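Local coordinates for trimethylamine-N-oxide reductase (Haemophilus influenzae, PDB 7L5I), which probably reduces trimethylamine N-oxide to trimethylamine at a molybdenum centre associated with two molybdopterin guanine dinucleotide cofactors, at residues A301-Y306 against H362-T367; P273-I278 against V366-M371; M183-G188 against S635-K640. All coordinates share one frame; numbering follows the deposited sequence.

Contact 1. Residues A301-Y306 against H362-T367; sequences AKFEEY and HWMLVT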
# COMPACT_ATOMS: atom_id res chain seq x y z
N ALA A 301 14.44 -19.31 -24.65
CA ALA A 301 14.64 -19.23 -26.11
C ALA A 301 13.43 -18.65 -26.82
O ALA A 301 13.57 -17.90 -27.79
CB ALA A 301 14.97 -20.61 -26.68
N LYS A 302 12.22 -18.99 -26.36
CA LYS A 302 11.02 -18.41 -26.95
C LYS A 302 10.96 -16.91 -26.68
O LYS A 302 10.59 -16.13 -27.57
CB LYS A 302 9.77 -19.10 -26.40
CG LYS A 302 8.51 -18.74 -27.15
CD LYS A 302 8.05 -19.90 -28.01
CE LYS A 302 7.21 -19.46 -29.21
NZ LYS A 302 7.99 -19.57 -30.49
N PHE A 303 11.36 -16.49 -25.48
CA PHE A 303 11.42 -15.06 -25.19
C PHE A 303 12.45 -14.36 -26.06
O PHE A 303 12.24 -13.23 -26.52
CB PHE A 303 11.73 -14.84 -23.71
CG PHE A 303 12.00 -13.42 -23.35
CD1 PHE A 303 10.96 -12.50 -23.32
CD2 PHE A 303 13.26 -13.00 -23.02
CE1 PHE A 303 11.20 -11.20 -22.99
CE2 PHE A 303 13.51 -11.68 -22.71
CZ PHE A 303 12.47 -10.78 -22.69
N GLU A 304 13.61 -14.99 -26.27
CA GLU A 304 14.66 -14.34 -27.03
C GLU A 304 14.22 -14.06 -28.46
O GLU A 304 14.65 -13.07 -29.06
CB GLU A 304 15.94 -15.19 -27.01
CG GLU A 304 17.17 -14.38 -27.40
CD GLU A 304 18.43 -15.24 -27.55
OE1 GLU A 304 18.49 -16.01 -28.53
OE2 GLU A 304 19.36 -15.13 -26.70
N GLU A 305 13.36 -14.91 -29.02
CA GLU A 305 12.83 -14.64 -30.36
C GLU A 305 12.05 -13.34 -30.39
O GLU A 305 12.06 -12.62 -31.39
CB GLU A 305 11.93 -15.78 -30.82
CG GLU A 305 12.63 -17.08 -31.09
CD GLU A 305 11.74 -18.06 -31.83
OE1 GLU A 305 10.58 -18.26 -31.39
OE2 GLU A 305 12.18 -18.61 -32.86
N TYR A 306 11.32 -13.04 -29.32
CA TYR A 306 10.62 -11.76 -29.22
C TYR A 306 11.62 -10.63 -29.05
O TYR A 306 11.53 -9.58 -29.71
CB TYR A 306 9.65 -11.81 -28.03
CG TYR A 306 9.04 -10.47 -27.65
CD1 TYR A 306 8.00 -9.92 -28.39
CD2 TYR A 306 9.46 -9.80 -26.51
CE1 TYR A 306 7.43 -8.70 -28.03
CE2 TYR A 306 8.89 -8.58 -26.15
CZ TYR A 306 7.87 -8.05 -26.91
OH TYR A 306 7.30 -6.86 -26.55
N HIS A 362 7.30 -6.69 -13.09
CA HIS A 362 8.15 -7.54 -12.28
C HIS A 362 8.44 -8.87 -12.96
O HIS A 362 9.49 -9.47 -12.68
CB HIS A 362 7.53 -7.72 -10.90
CG HIS A 362 7.52 -6.45 -10.13
ND1 HIS A 362 6.39 -5.66 -10.01
CD2 HIS A 362 8.53 -5.75 -9.56
CE1 HIS A 362 6.70 -4.57 -9.33
NE2 HIS A 362 7.99 -4.60 -9.04
N TRP A 363 7.58 -9.32 -13.87
CA TRP A 363 7.91 -10.47 -14.69
C TRP A 363 9.17 -10.20 -15.50
O TRP A 363 10.10 -11.01 -15.54
CB TRP A 363 6.74 -10.81 -15.60
CG TRP A 363 6.76 -12.16 -16.22
CD1 TRP A 363 7.72 -13.11 -16.10
CD2 TRP A 363 5.76 -12.71 -17.07
NE1 TRP A 363 7.37 -14.23 -16.81
CE2 TRP A 363 6.16 -14.01 -17.41
CE3 TRP A 363 4.54 -12.22 -17.56
CZ2 TRP A 363 5.40 -14.84 -18.23
CZ3 TRP A 363 3.77 -13.05 -18.36
CH2 TRP A 363 4.20 -14.34 -18.68
N MET A 364 9.21 -9.04 -16.16
CA MET A 364 10.37 -8.66 -16.94
C MET A 364 11.58 -8.36 -16.04
O MET A 364 12.71 -8.64 -16.43
CB MET A 364 10.04 -7.45 -17.83
CG MET A 364 11.18 -7.12 -18.79
SD MET A 364 11.52 -8.46 -19.95
CE MET A 364 13.32 -8.34 -20.08
N LEU A 365 11.37 -7.82 -14.83
CA LEU A 365 12.50 -7.59 -13.95
C LEU A 365 13.16 -8.92 -13.56
O LEU A 365 14.40 -9.01 -13.49
CB LEU A 365 12.05 -6.85 -12.69
CG LEU A 365 13.20 -6.42 -11.78
CD1 LEU A 365 13.98 -5.33 -12.45
CD2 LEU A 365 12.70 -5.95 -10.45
N VAL A 366 12.35 -9.94 -13.24
CA VAL A 366 12.88 -11.26 -12.92
C VAL A 366 13.57 -11.88 -14.13
O VAL A 366 14.59 -12.56 -14.01
CB VAL A 366 11.75 -12.16 -12.39
CG1 VAL A 366 12.21 -13.59 -12.29
CG2 VAL A 366 11.31 -11.65 -11.06
N THR A 367 13.02 -11.65 -15.32
CA THR A 367 13.65 -12.12 -16.55
C THR A 367 15.00 -11.45 -16.76
O THR A 367 16.00 -12.10 -17.09
CB THR A 367 12.70 -11.84 -17.72
OG1 THR A 367 11.50 -12.61 -17.58
CG2 THR A 367 13.33 -12.17 -19.06
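Phe-303 and Met-364 make a Met-aromatic contact where helix 300-307 packs against helix 359-372 in the molybdopterin oxidoreductase region. Met-364 SD lies 4.8 Å from the centroid of the Phe-303 ring and 61° off its normal, an oblique approach in which the two side chains cross at about a right angle. The thioether meets the outer end of the ring: Phe-303 CZ is 3.7 Å from Met-364 CE and equally close to its SD. A bend at chi2 (63°) turns the Met-364 chain toward the phenyl group, although its CB does not point there.

Thr-367, one turn further on, arrives head-on and offers a methyl group. Its CG2 stands 4.1 Å from the Phe-303 ring centroid, 27° off the normal, which defines a CH-pi contact over the face; the shortest approach is from Thr-367 CG2 to Phe-303 CE2, 3.7 Å. The hydroxyl is occupied within its own helix, Thr-367 OG1 donating to Trp-363 O at 2.9 Å from above the carbonyl plane, while the same oxygen also accepts the helical backbone N-H of Thr-367.

Leu-276 of helix 271-284 touches both Phe-303 and Met-364. With no hydrogen bond between the two segments and the Thr-367 hydroxyl turned back on its own backbone, the contact rests on dispersion and weak sulfur-aromatic and CH-pi attraction.

Contact 2. Residues P273-I278 against V366-M371; sequences PLMLGI and VTLASM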
# COMPACT_ATOMS: atom_id res chain seq x y z
N PRO A 273 9.79 -1.56 -21.82
CA PRO A 273 10.71 -1.18 -22.90
C PRO A 273 12.14 -0.94 -22.45
O PRO A 273 13.07 -1.41 -23.10
CB PRO A 273 10.07 0.11 -23.45
CG PRO A 273 8.62 -0.12 -23.27
CD PRO A 273 8.51 -0.83 -21.92
N LEU A 274 12.35 -0.22 -21.35
CA LEU A 274 13.70 -0.02 -20.86
C LEU A 274 14.39 -1.34 -20.55
O LEU A 274 15.54 -1.56 -20.94
CB LEU A 274 13.68 0.89 -19.64
CG LEU A 274 14.97 1.06 -18.86
CD1 LEU A 274 16.06 1.52 -19.83
CD2 LEU A 274 14.78 2.03 -17.73
N MET A 275 13.71 -2.24 -19.83
CA MET A 275 14.30 -3.53 -19.50
C MET A 275 14.58 -4.36 -20.75
O MET A 275 15.59 -5.07 -20.82
CB MET A 275 13.38 -4.31 -18.55
CG MET A 275 13.16 -3.65 -17.24
SD MET A 275 11.99 -4.69 -16.26
CE MET A 275 11.42 -3.53 -15.00
N LEU A 276 13.68 -4.32 -21.74
CA LEU A 276 13.92 -5.02 -23.00
C LEU A 276 15.17 -4.49 -23.70
O LEU A 276 15.98 -5.26 -24.22
CB LEU A 276 12.70 -4.90 -23.91
CG LEU A 276 11.48 -5.70 -23.44
CD1 LEU A 276 10.25 -5.31 -24.21
CD2 LEU A 276 11.69 -7.22 -23.55
N GLY A 277 15.34 -3.17 -23.71
CA GLY A 277 16.53 -2.61 -24.33
C GLY A 277 17.82 -3.01 -23.64
O GLY A 277 18.84 -3.26 -24.29
N ILE A 278 17.79 -3.07 -22.31
CA ILE A 278 18.92 -3.57 -21.54
C ILE A 278 19.17 -5.03 -21.88
O ILE A 278 20.32 -5.44 -22.15
CB ILE A 278 18.65 -3.37 -20.03
CG1 ILE A 278 18.61 -1.87 -19.71
CG2 ILE A 278 19.73 -4.02 -19.19
CD1 ILE A 278 18.14 -1.55 -18.30
N VAL A 366 12.35 -9.94 -13.24
CA VAL A 366 12.88 -11.26 -12.92
C VAL A 366 13.57 -11.88 -14.13
O VAL A 366 14.59 -12.56 -14.01
CB VAL A 366 11.75 -12.16 -12.39
CG1 VAL A 366 12.21 -13.59 -12.29
CG2 VAL A 366 11.31 -11.65 -11.06
N THR A 367 13.02 -11.65 -15.32
CA THR A 367 13.65 -12.12 -16.55
C THR A 367 15.00 -11.45 -16.76
O THR A 367 16.00 -12.10 -17.09
CB THR A 367 12.70 -11.84 -17.72
OG1 THR A 367 11.50 -12.61 -17.58
CG2 THR A 367 13.33 -12.17 -19.06
N LEU A 368 15.06 -10.13 -16.57
CA LEU A 368 16.34 -9.43 -16.66
C LEU A 368 17.35 -9.97 -15.65
O LEU A 368 18.51 -10.23 -15.99
CB LEU A 368 16.10 -7.93 -16.48
CG LEU A 368 17.34 -7.07 -16.55
CD1 LEU A 368 18.05 -7.23 -17.90
CD2 LEU A 368 17.00 -5.60 -16.30
N ALA A 369 16.92 -10.14 -14.39
CA ALA A 369 17.80 -10.69 -13.37
C ALA A 369 18.28 -12.09 -13.75
O ALA A 369 19.44 -12.46 -13.46
CB ALA A 369 17.07 -10.72 -12.02
N SER A 370 17.42 -12.88 -14.39
CA SER A 370 17.81 -14.21 -14.85
C SER A 370 18.88 -14.12 -15.92
O SER A 370 19.84 -14.90 -15.92
CB SER A 370 16.59 -14.96 -15.39
OG SER A 370 15.65 -15.20 -14.33
N MET A 371 18.72 -13.19 -16.86
CA MET A 371 19.73 -13.02 -17.90
C MET A 371 21.07 -12.57 -17.34
O MET A 371 22.13 -12.95 -17.85
CB MET A 371 19.22 -12.03 -18.94
CG MET A 371 18.03 -12.51 -19.70
SD MET A 371 17.36 -11.38 -20.93
CE MET A 371 18.70 -11.38 -22.14
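Leu-368 reaches from helix 359-372 toward Met-275 and Ile-278 of helix 271-284. Both helices pack against a parallel five-stranded sheet of strand order 3-2-1-4-5, the doubly wound, Rossmann-like arrangement; helix 359-372 joins the neighbouring strands 344-348 and 381-383 as a beta-alpha-beta crossover. The backbones come close here, with 6.9 Å between Met-275 CA and Leu-368 CA.

Followed outward, Leu-368 CB points at the opposing helix but is still 5.0 Å from Met-275 CB. Rotation about chi1 (180°) extends CG away from the backbone N, and the fork at CG then divides the work between two methyls. CD1 makes the closest approach, 3.8 Å to Ile-278 CG2, and also lies 4.4 Å from the backbone oxygen Met-275 O. CD2 takes the other branch and faces the Met-275 chain loosely, 4.4 Å from its CG. Ile-278 and Leu-368 cross at about a right angle and meet through Ile-278 CG2 and Leu-368 CD1. Met-275 begins by pointing toward residues 366-371, but its thioether leads away from them, back along helix 359-372 to pack against Leu-365 N, and this side chain lies about 7 Å from a bound guanine dinucleotide cofactor.

On the sheet, Trp-212 of strand 208-212 touches Met-275, Ile-278 and Leu-368 alike, tying both helices to it. Within helix 359-372 a polar group is accounted for locally: Ser-370 OG donates to Val-366 O at 2.9 Å, tilted 33° from the carbonyl plane.

Contact 3. Residues M183-G188 against S635-K640; sequences MPHVLG and SDVVEK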
# COMPACT_ATOMS: atom_id res chain seq x y z
N MET A 183 3.73 -13.49 -9.90
CA MET A 183 4.89 -14.15 -9.32
C MET A 183 4.65 -15.61 -8.98
O MET A 183 5.56 -16.43 -9.21
CB MET A 183 5.38 -13.36 -8.09
CG MET A 183 6.12 -12.08 -8.46
SD MET A 183 7.63 -12.26 -9.49
CE MET A 183 7.09 -11.82 -11.13
N PRO A 184 3.48 -16.04 -8.49
CA PRO A 184 3.27 -17.49 -8.33
C PRO A 184 3.44 -18.28 -9.63
O PRO A 184 3.90 -19.43 -9.57
CB PRO A 184 1.85 -17.58 -7.77
CG PRO A 184 1.72 -16.32 -6.96
CD PRO A 184 2.44 -15.25 -7.81
N HIS A 185 3.06 -17.72 -10.78
CA HIS A 185 3.26 -18.40 -12.06
C HIS A 185 4.73 -18.43 -12.49
O HIS A 185 5.13 -19.30 -13.26
CB HIS A 185 2.45 -17.72 -13.18
CG HIS A 185 0.97 -17.86 -13.04
ND1 HIS A 185 0.33 -19.09 -13.08
CD2 HIS A 185 -0.01 -16.93 -12.88
CE1 HIS A 185 -0.98 -18.91 -12.96
NE2 HIS A 185 -1.21 -17.61 -12.83
N VAL A 186 5.51 -17.44 -12.07
CA VAL A 186 6.89 -17.30 -12.54
C VAL A 186 7.87 -17.97 -11.59
O VAL A 186 8.84 -18.58 -12.04
CB VAL A 186 7.20 -15.80 -12.72
CG1 VAL A 186 8.64 -15.60 -13.08
CG2 VAL A 186 6.24 -15.18 -13.73
N LEU A 187 7.64 -17.82 -10.28
CA LEU A 187 8.56 -18.29 -9.26
C LEU A 187 7.97 -19.34 -8.32
O LEU A 187 8.73 -19.94 -7.56
CB LEU A 187 9.04 -17.12 -8.39
CG LEU A 187 9.85 -16.07 -9.16
CD1 LEU A 187 10.10 -14.86 -8.29
CD2 LEU A 187 11.18 -16.63 -9.67
N GLY A 188 6.66 -19.56 -8.36
CA GLY A 188 6.04 -20.52 -7.47
C GLY A 188 5.84 -20.04 -6.06
O GLY A 188 5.62 -20.85 -5.16
N SER A 635 5.58 -18.90 -19.55
CA SER A 635 4.64 -19.68 -18.75
C SER A 635 3.59 -20.25 -19.69
O SER A 635 2.76 -19.50 -20.23
CB SER A 635 3.98 -18.82 -17.68
OG SER A 635 2.86 -19.51 -17.14
N ASP A 636 3.62 -21.56 -19.89
CA ASP A 636 2.60 -22.20 -20.71
C ASP A 636 1.23 -22.06 -20.06
O ASP A 636 0.21 -21.93 -20.76
CB ASP A 636 2.97 -23.67 -20.91
CG ASP A 636 2.23 -24.32 -22.08
OD1 ASP A 636 2.40 -23.86 -23.23
OD2 ASP A 636 1.51 -25.31 -21.84
N VAL A 637 1.18 -22.07 -18.73
CA VAL A 637 -0.09 -21.91 -18.01
C VAL A 637 -0.71 -20.56 -18.34
O VAL A 637 -1.92 -20.47 -18.61
CB VAL A 637 0.14 -22.06 -16.49
CG1 VAL A 637 -1.09 -21.69 -15.71
CG2 VAL A 637 0.56 -23.48 -16.15
N VAL A 638 0.08 -19.50 -18.33
CA VAL A 638 -0.45 -18.17 -18.65
C VAL A 638 -0.78 -18.08 -20.13
O VAL A 638 -1.82 -17.52 -20.51
CB VAL A 638 0.54 -17.08 -18.22
CG1 VAL A 638 0.05 -15.72 -18.67
CG2 VAL A 638 0.72 -17.11 -16.69
N GLU A 639 0.09 -18.61 -20.99
CA GLU A 639 -0.19 -18.60 -22.42
C GLU A 639 -1.55 -19.21 -22.72
O GLU A 639 -2.33 -18.67 -23.52
CB GLU A 639 0.92 -19.37 -23.15
CG GLU A 639 0.66 -19.66 -24.63
CD GLU A 639 0.63 -18.42 -25.50
OE1 GLU A 639 -0.00 -18.47 -26.58
OE2 GLU A 639 1.24 -17.41 -25.11
N LYS A 640 -1.84 -20.35 -22.09
CA LYS A 640 -3.06 -21.10 -22.37
C LYS A 640 -4.32 -20.37 -21.95
O LYS A 640 -5.40 -20.69 -22.45
CB LYS A 640 -2.98 -22.48 -21.70
CG LYS A 640 -1.96 -23.40 -22.36
CD LYS A 640 -2.24 -24.85 -22.15
CE LYS A 640 -1.94 -25.65 -23.42
NZ LYS A 640 -0.51 -25.72 -23.80
O HOH W 1 3.85 -20.92 -14.91
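His-185 lays one face of its imidazole over a methyl of Val-638. Val-638 CG2 is 4.0 Å from the ring centroid of His-185 and 21° off the ring normal, a CH-pi contact displaced toward the rim, where the methyl is 3.7 Å from His-185 CG. Val-637 adds a second methyl, its CG1 standing 3.9 Å from His-185 CE1 in an oblique position. The far nitrogen, His-185 NE2, is hydrogen-bonded to Asn-445 OD1, which should restrict rotation of the ring.

Beside this apolar patch runs a polar bridge. One water donates to His-185 O at 2.6 Å and accepts from Ser-635 OG at 2.8 Å. That serine oxygen in turn accepts from Val-638 N at 3.0 Å, with a fairly straight N-H...O angle of 163°. The hydroxyl therefore gives its proton to the water and uses its oxygen on the helix, both roles being settled by the geometry.

Val-186 is also joined by a backbone hydrogen bond to Glu-632, shortly before residues 635-640. The arrangement is that of a serine N-cap at the start of helix 636-641, linked through water to the carbonyl of His-185 near the end of helix 179-187.

Helix 359-372 is common ground for contacts 1 and 2, whose centres lie about 7 Å apart and which share Val-366 and Thr-367. The centre of contact 3 is about 12 Å from that of contact 1 and about 18 Å from that of contact 2, yet contact 3 touches the same helix: Met-183 CE is 3.7 Å from His-362 O. Along the chain the order is 183-188, 273-278, 301-306, the combined 362-371, then 635-640. Contacts 1 and 2 thus join parts of the molybdopterin oxidoreductase range, whereas contact 3 spans 446 intervening residues to bring in a much later segment. Helix 359-372 is consequently touched by helices 271-284, 300-307 and 179-187.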